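Local atomic coordinates of sulfotransferase (Mycobacterium tuberculosis, PDB entry 2ZQ5), a protein that probably transfers a sulfuryl group from the donor PAPS to an acceptor substrate. Residues 44-47 and 48-52; 54-57 and 58-62; 271-274 and 275-278. All coordinates share one frame; numbering follows the deposited sequence.

Contact 1 of 3, residues 44-47 and 48-52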
loop_
_atom_site.group_PDB
_atom_site.type_symbol
_atom_site.label_atom_id
_atom_site.label_comp_id
_atom_site.label_asym_id
_atom_site.label_seq_id
_atom_site.Cartn_x
_atom_site.Cartn_y
_atom_site.Cartn_z
ATOM N N LEU A 44 -1.987 -3.089 18.466
ATOM C CA LEU A 44 -1.256 -2.574 19.621
ATOM C C LEU A 44 -0.826 -3.705 20.543
ATOM O O LEU A 44 0.293 -3.702 21.058
ATOM C CB LEU A 44 -2.112 -1.572 20.404
ATOM C CG LEU A 44 -2.227 -0.178 19.784
ATOM C CD1 LEU A 44 -3.260 0.640 20.548
ATOM C CD2 LEU A 44 -0.867 0.503 19.811
ATOM N N ASP A 45 -1.713 -4.672 20.761
ATOM C CA ASP A 45 -1.372 -5.801 21.619
ATOM C C ASP A 45 -0.217 -6.583 21.001
ATOM O O ASP A 45 0.640 -7.110 21.710
ATOM C CB ASP A 45 -2.574 -6.735 21.811
ATOM C CG ASP A 45 -3.610 -6.175 22.772
ATOM O OD1 ASP A 45 -3.364 -5.109 23.380
ATOM O OD2 ASP A 45 -4.675 -6.812 22.922
ATOM N N ALA A 46 -0.190 -6.655 19.674
ATOM C CA ALA A 46 0.873 -7.374 18.989
ATOM C C ALA A 46 2.199 -6.632 19.132
ATOM O O ALA A 46 3.217 -7.229 19.475
ATOM C CB ALA A 46 0.523 -7.548 17.517
ATOM N N TYR A 47 2.191 -5.328 18.876
ATOM C CA TYR A 47 3.414 -4.542 18.991
ATOM C C TYR A 47 4.016 -4.634 20.382
ATOM O O TYR A 47 5.200 -4.920 20.550
ATOM C CB TYR A 47 3.150 -3.062 18.694
ATOM C CG TYR A 47 3.071 -2.697 17.231
ATOM C CD1 TYR A 47 4.042 -3.128 16.330
ATOM C CD2 TYR A 47 2.042 -1.889 16.754
ATOM C CE1 TYR A 47 3.992 -2.765 14.986
ATOM C CE2 TYR A 47 1.984 -1.516 15.411
ATOM C CZ TYR A 47 2.959 -1.960 14.535
ATOM O OH TYR A 47 2.897 -1.621 13.206
ATOM N N GLN A 48 3.180 -4.397 21.383
ATOM C CA GLN A 48 3.636 -4.390 22.760
ATOM C C GLN A 48 3.863 -5.763 23.386
ATOM O O GLN A 48 4.538 -5.873 24.407
ATOM C CB GLN A 48 2.658 -3.545 23.586
ATOM C CG GLN A 48 2.440 -2.166 22.947
ATOM C CD GLN A 48 1.495 -1.261 23.717
ATOM O OE1 GLN A 48 0.368 -1.641 24.034
ATOM N NE2 GLN A 48 1.950 -0.045 24.006
ATOM N N GLY A 49 3.340 -6.812 22.759
ATOM C CA GLY A 49 3.519 -8.143 23.310
ATOM C C GLY A 49 4.481 -9.073 22.589
ATOM O O GLY A 49 4.932 -10.060 23.174
ATOM N N GLU A 50 4.820 -8.775 21.339
ATOM C CA GLU A 50 5.707 -9.663 20.592
ATOM C C GLU A 50 6.663 -9.006 19.598
ATOM O O GLU A 50 7.580 -9.662 19.106
ATOM C CB GLU A 50 4.855 -10.703 19.860
ATOM C CG GLU A 50 3.635 -10.082 19.206
ATOM C CD GLU A 50 2.692 -11.088 18.571
ATOM O OE1 GLU A 50 2.391 -12.126 19.196
ATOM O OE2 GLU A 50 2.233 -10.818 17.446
ATOM N N ALA A 51 6.473 -7.722 19.311
ATOM C CA ALA A 51 7.331 -7.050 18.341
ATOM C C ALA A 51 8.730 -6.692 18.843
ATOM O O ALA A 51 9.578 -6.279 18.055
ATOM C CB ALA A 51 6.630 -5.805 17.806
ATOM N N GLY A 52 8.966 -6.847 20.145
ATOM C CA GLY A 52 10.274 -6.536 20.707
ATOM C C GLY A 52 10.787 -5.160 20.325
ATOM O O GLY A 52 11.968 -4.985 20.017
#

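Contact 2 of 3, residues 54-57 and 58-62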
loop_
_atom_site.group_PDB
_atom_site.type_symbol
_atom_site.label_atom_id
_atom_site.label_comp_id
_atom_site.label_asym_id
_atom_site.label_seq_id
_atom_site.Cartn_x
_atom_site.Cartn_y
_atom_site.Cartn_z
ATOM N N THR A 54 12.133 -1.336 20.378
ATOM C CA THR A 54 13.115 -0.581 21.143
ATOM C C THR A 54 12.467 0.770 21.430
ATOM O O THR A 54 11.304 0.986 21.095
ATOM C CB THR A 54 14.376 -0.325 20.316
ATOM O OG1 THR A 54 14.014 0.366 19.111
ATOM C CG2 THR A 54 15.058 -1.636 19.961
ATOM N N VAL A 55 13.213 1.678 22.049
ATOM C CA VAL A 55 12.683 3.006 22.337
ATOM C C VAL A 55 12.364 3.680 21.007
ATOM O O VAL A 55 11.318 4.312 20.849
ATOM C CB VAL A 55 13.713 3.859 23.110
ATOM C CG1 VAL A 55 13.229 5.300 23.222
ATOM C CG2 VAL A 55 13.927 3.270 24.492
ATOM N N LEU A 56 13.274 3.534 20.049
ATOM C CA LEU A 56 13.097 4.118 18.726
ATOM C C LEU A 56 11.931 3.461 17.993
ATOM O O LEU A 56 11.113 4.145 17.381
ATOM C CB LEU A 56 14.374 3.955 17.898
ATOM C CG LEU A 56 14.281 4.384 16.430
ATOM C CD1 LEU A 56 13.947 5.866 16.343
ATOM C CD2 LEU A 56 15.599 4.095 15.731
ATOM N N GLY A 57 11.863 2.134 18.053
ATOM C CA GLY A 57 10.790 1.420 17.384
ATOM C C GLY A 57 9.415 1.815 17.890
ATOM O O GLY A 57 8.468 1.962 17.110
ATOM N N SER A 58 9.295 1.985 19.201
ATOM C CA SER A 58 8.023 2.375 19.798
ATOM C C SER A 58 7.660 3.798 19.384
ATOM O O SER A 58 6.497 4.095 19.103
ATOM C CB SER A 58 8.100 2.276 21.323
ATOM O OG SER A 58 9.187 3.030 21.823
ATOM N N LYS A 59 8.656 4.676 19.337
ATOM C CA LYS A 59 8.422 6.060 18.944
ATOM C C LYS A 59 7.946 6.116 17.496
ATOM O O LYS A 59 7.001 6.839 17.170
ATOM C CB LYS A 59 9.703 6.886 19.095
ATOM C CG LYS A 59 9.559 8.327 18.623
ATOM C CD LYS A 59 10.883 9.077 18.679
ATOM C CE LYS A 59 10.726 10.495 18.146
ATOM N NZ LYS A 59 12.013 11.244 18.138
ATOM N N MET A 60 8.593 5.341 16.631
ATOM C CA MET A 60 8.231 5.323 15.220
ATOM C C MET A 60 6.827 4.782 14.992
ATOM O O MET A 60 6.037 5.378 14.263
ATOM C CB MET A 60 9.238 4.493 14.418
ATOM C CG MET A 60 10.653 5.056 14.426
ATOM S SD MET A 60 10.720 6.780 13.880
ATOM C CE MET A 60 10.426 6.590 12.149
ATOM N N ASN A 61 6.504 3.656 15.617
ATOM C CA ASN A 61 5.177 3.096 15.426
ATOM C C ASN A 61 4.090 3.960 16.051
ATOM O O ASN A 61 2.959 3.988 15.564
ATOM C CB ASN A 61 5.131 1.661 15.944
ATOM C CG ASN A 61 5.830 0.701 15.006
ATOM O OD1 ASN A 61 5.432 0.554 13.851
ATOM N ND2 ASN A 61 6.884 0.054 15.490
ATOM N N ARG A 62 4.426 4.674 17.121
ATOM C CA ARG A 62 3.454 5.558 17.748
ATOM C C ARG A 62 3.140 6.646 16.720
ATOM O O ARG A 62 1.986 7.040 16.539
ATOM C CB ARG A 62 4.040 6.166 19.029
ATOM C CG ARG A 62 3.145 7.187 19.712
ATOM C CD ARG A 62 3.621 7.506 21.132
ATOM N NE ARG A 62 5.028 7.902 21.190
ATOM C CZ ARG A 62 6.011 7.127 21.640
ATOM N NH1 ARG A 62 5.754 5.901 22.077
ATOM N NH2 ARG A 62 7.258 7.578 21.658
#

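Contact 3 of 3, residues 271-274 and 275-278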
loop_
_atom_site.group_PDB
_atom_site.type_symbol
_atom_site.label_atom_id
_atom_site.label_comp_id
_atom_site.label_asym_id
_atom_site.label_seq_id
_atom_site.Cartn_x
_atom_site.Cartn_y
_atom_site.Cartn_z
ATOM N N HIS A 271 16.836 -3.187 6.561
ATOM C CA HIS A 271 17.373 -1.833 6.516
ATOM C C HIS A 271 16.348 -0.766 6.869
ATOM O O HIS A 271 16.673 0.217 7.532
ATOM C CB HIS A 271 17.971 -1.557 5.138
ATOM C CG HIS A 271 19.259 -2.278 4.891
ATOM N ND1 HIS A 271 20.414 -1.995 5.587
ATOM C CD2 HIS A 271 19.570 -3.283 4.039
ATOM C CE1 HIS A 271 21.382 -2.794 5.175
ATOM N NE2 HIS A 271 20.896 -3.586 4.235
ATOM N N THR A 272 15.110 -0.958 6.433
ATOM C CA THR A 272 14.063 0.012 6.724
ATOM C C THR A 272 13.791 0.116 8.219
ATOM O O THR A 272 13.618 1.214 8.754
ATOM C CB THR A 272 12.744 -0.366 6.022
ATOM O OG1 THR A 272 12.936 -0.348 4.603
ATOM C CG2 THR A 272 11.641 0.615 6.392
ATOM N N THR A 273 13.778 -1.032 8.888
ATOM C CA THR A 273 13.473 -1.108 10.316
ATOM C C THR A 273 14.670 -1.252 11.249
ATOM O O THR A 273 14.506 -1.615 12.413
ATOM C CB THR A 273 12.524 -2.287 10.592
ATOM O OG1 THR A 273 13.204 -3.523 10.325
ATOM C CG2 THR A 273 11.295 -2.194 9.696
ATOM N N GLU A 274 15.866 -0.964 10.747
ATOM C CA GLU A 274 17.074 -1.078 11.554
ATOM C C GLU A 274 16.973 -0.274 12.853
ATOM O O GLU A 274 16.663 0.917 12.839
ATOM C CB GLU A 274 18.284 -0.611 10.741
ATOM C CG GLU A 274 19.623 -0.918 11.387
ATOM C CD GLU A 274 20.785 -0.673 10.444
ATOM O OE1 GLU A 274 20.994 0.492 10.045
ATOM O OE2 GLU A 274 21.485 -1.647 10.097
ATOM N N GLY A 275 17.223 -0.944 13.974
ATOM C CA GLY A 275 17.166 -0.280 15.264
ATOM C C GLY A 275 15.789 -0.146 15.890
ATOM O O GLY A 275 15.664 0.386 16.990
ATOM N N TRP A 276 14.752 -0.629 15.213
ATOM C CA TRP A 276 13.391 -0.530 15.740
ATOM C C TRP A 276 12.979 -1.695 16.628
ATOM O O TRP A 276 12.026 -1.586 17.403
ATOM C CB TRP A 276 12.376 -0.441 14.596
ATOM C CG TRP A 276 12.457 0.791 13.762
ATOM C CD1 TRP A 276 13.345 1.819 13.887
ATOM C CD2 TRP A 276 11.612 1.120 12.654
ATOM N NE1 TRP A 276 13.106 2.771 12.922
ATOM C CE2 TRP A 276 12.047 2.366 12.152
ATOM C CE3 TRP A 276 10.528 0.481 12.036
ATOM C CZ2 TRP A 276 11.438 2.988 11.056
ATOM C CZ3 TRP A 276 9.920 1.100 10.944
ATOM C CH2 TRP A 276 10.380 2.342 10.469
ATOM N N SER A 277 13.695 -2.809 16.517
ATOM C CA SER A 277 13.342 -4.001 17.275
ATOM C C SER A 277 14.517 -4.951 17.445
ATOM O O SER A 277 15.419 -4.989 16.612
ATOM C CB SER A 277 12.205 -4.733 16.544
ATOM O OG SER A 277 12.004 -6.046 17.041
ATOM N N THR A 278 14.497 -5.717 18.533
ATOM C CA THR A 278 15.543 -6.697 18.783
ATOM C C THR A 278 15.026 -8.077 18.384
ATOM O O THR A 278 15.772 -9.059 18.408
ATOM C CB THR A 278 15.958 -6.725 20.273
ATOM O OG1 THR A 278 14.806 -6.951 21.094
ATOM C CG2 THR A 278 16.613 -5.410 20.663
HETATM O O HOH W 1 15.792 -3.603 14.323
#

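Contact 1 of 3, residues 44-47 and 48-52
Tyr47 and Ala51 meet one turn apart at the C-terminal end of the helix 36-50. The methyl of Ala51 lies at the edge of the Tyr47 ring, near its plane, with CB 4.0 Å from Tyr47 CD1. The same methyl also approaches the backbone: Ala51 CB is 3.2 Å from Tyr47 O. Tyr47 CG is anti to its own carbonyl carbon and beside the backbone N (chi1 -80°). Outside the segments the ring packs against Tyr187, Ala191 and Val193, and against Asn61 and Leu65 of the helix 55-81. Tyr47, Ala46 and Ala51 are buried and form the tight side of the contact. Leu44 is buried too, but packs on Leu16 and Leu65.

Glu50 borders this side. Its chain is extended beyond CG and runs beside Ala46, bringing OE2 to 3.7 Å from Ala46 CB. This is a contact of a carboxylate oxygen with a methyl. The polar partner of Glu50 OE1 is the hydroxyl of Ser195, in the first turn of the helix 194-201. The acid thus ties the end of one helix to the start of another.

The solvent side is looser. Asp45, Gln48 and Gly49 are exposed there. The backbone still carries one straight helical bond, from Gln48 N to Leu44 O at 3.0 Å with an N-H...O angle of 171°. The Gln48 chain passes close to the same carbonyl, with CG 3.2 Å from Leu44 O. Further along, the helix frays. Ala51 N gives a weak bond to Tyr47 O, at 3.3 Å. Gly52 then leaves helical geometry with a positive phi. On the exposed side the bond from Gly49 N to Asp45 O is weak: 2.9 Å long, but bent to an N-H...O angle of 124°.

Contact 2 of 3, residues 54-57 and 58-62
Thr54, the N-cap of the helix 55-81, meets Ser58 one turn on. The capping bond is made by the Thr54 hydroxyl. OG1 accepts from Gly57 N at 3.0 Å, nearly straight at 165°, and is also bonded to Gly275 O outside the segments.

Backbone bonds follow the regular helical pattern. Ser58 N donates to Thr54 O at 2.9 Å, and Met60 N to Leu56 O at 2.9 Å.

Two polar side chains turn back on this backbone. Ser58 OG sits between its backbone N and carbonyl carbon (chi1 55°). There it lies 2.7 Å from Val55 O and 3.0 Å from Thr54 O. Asn61 ND2 gives a weak, bent bond of 3.0 Å to Gly57 O, which also accepts from Asn61 N.

The apolar part is small. Leu56 and Met60 lie side by side and point the same way, with Leu56 CD1 3.9 Å from Met60 CG.

The chemistry implies a capped helix start. Gly57 N would otherwise lack a helical acceptor, and Thr54 OG1 supplies one while also tying the helix start to the loop at Gly275.

Contact 3 of 3, residues 271-274 and 275-278
The chain leaves the helix 262-272 at Thr273 and reverses in a type II beta turn from Thr273 to Trp276, closed by a bond from Trp276 N to Thr273 O of 3.0 Å. Gly275 takes the third turn position; its positive phi of 83° suits glycine, which has no CB to meet the carbonyl oxygen of Glu274.

The indole carries the side-chain contact. A chi1 of -66° sets CG beside the backbone N of Trp276, and the ring folds back over the turn. Thr273 CA makes a CH-pi contact with one face, 4.0 Å from the centroid of the six-membered ring. Thr272 O lies over the same face, 3.6 Å above the ring plane and offset toward the rim. The Thr273 side chain crosses the indole at about a right angle. Its methyl touches the benzene part, with Thr273 CG2 3.6 Å from Trp276 CE3. The Thr273 hydroxyl is engaged elsewhere, bonded to Ala269 O one turn back in the helix.

A water joins the two limbs of the chain. It lies 3.0 Å from Thr273 O and 2.7 Å from Ser277 O, and can donate to either. Glu274 stays on the exposed side, while Trp276 is buried and also rests on Leu163.

Glycine in third place and closure of the fourth N-H on the first carbonyl are typical of a type II turn, here directly after a helix.

In the fold
The loop of contact 3 joins the other two contacts, about 15 Å centre to centre from contact 1 and about 10 Å from contact 2. Ser277 OG probably bonds to Ala51 O (2.6 Å), and Thr278 N to Gly52 O (3.0 Å). Thr54 N probably bonds to Trp276 O (3.0 Å). The Trp276 indole packs on the start of the helix 55-81, with CD1 3.7 Å from Leu56 CD2. Contacts 1 and 2 meet where Tyr47 OH lies 3.4 Å from Asn61 OD1. All three sit about 20 to 22 Å from the chain centre. In relatives the sulfuryl donor is held by the P-loop-like segment after the first strand, here probably between 94-97 and 104-111.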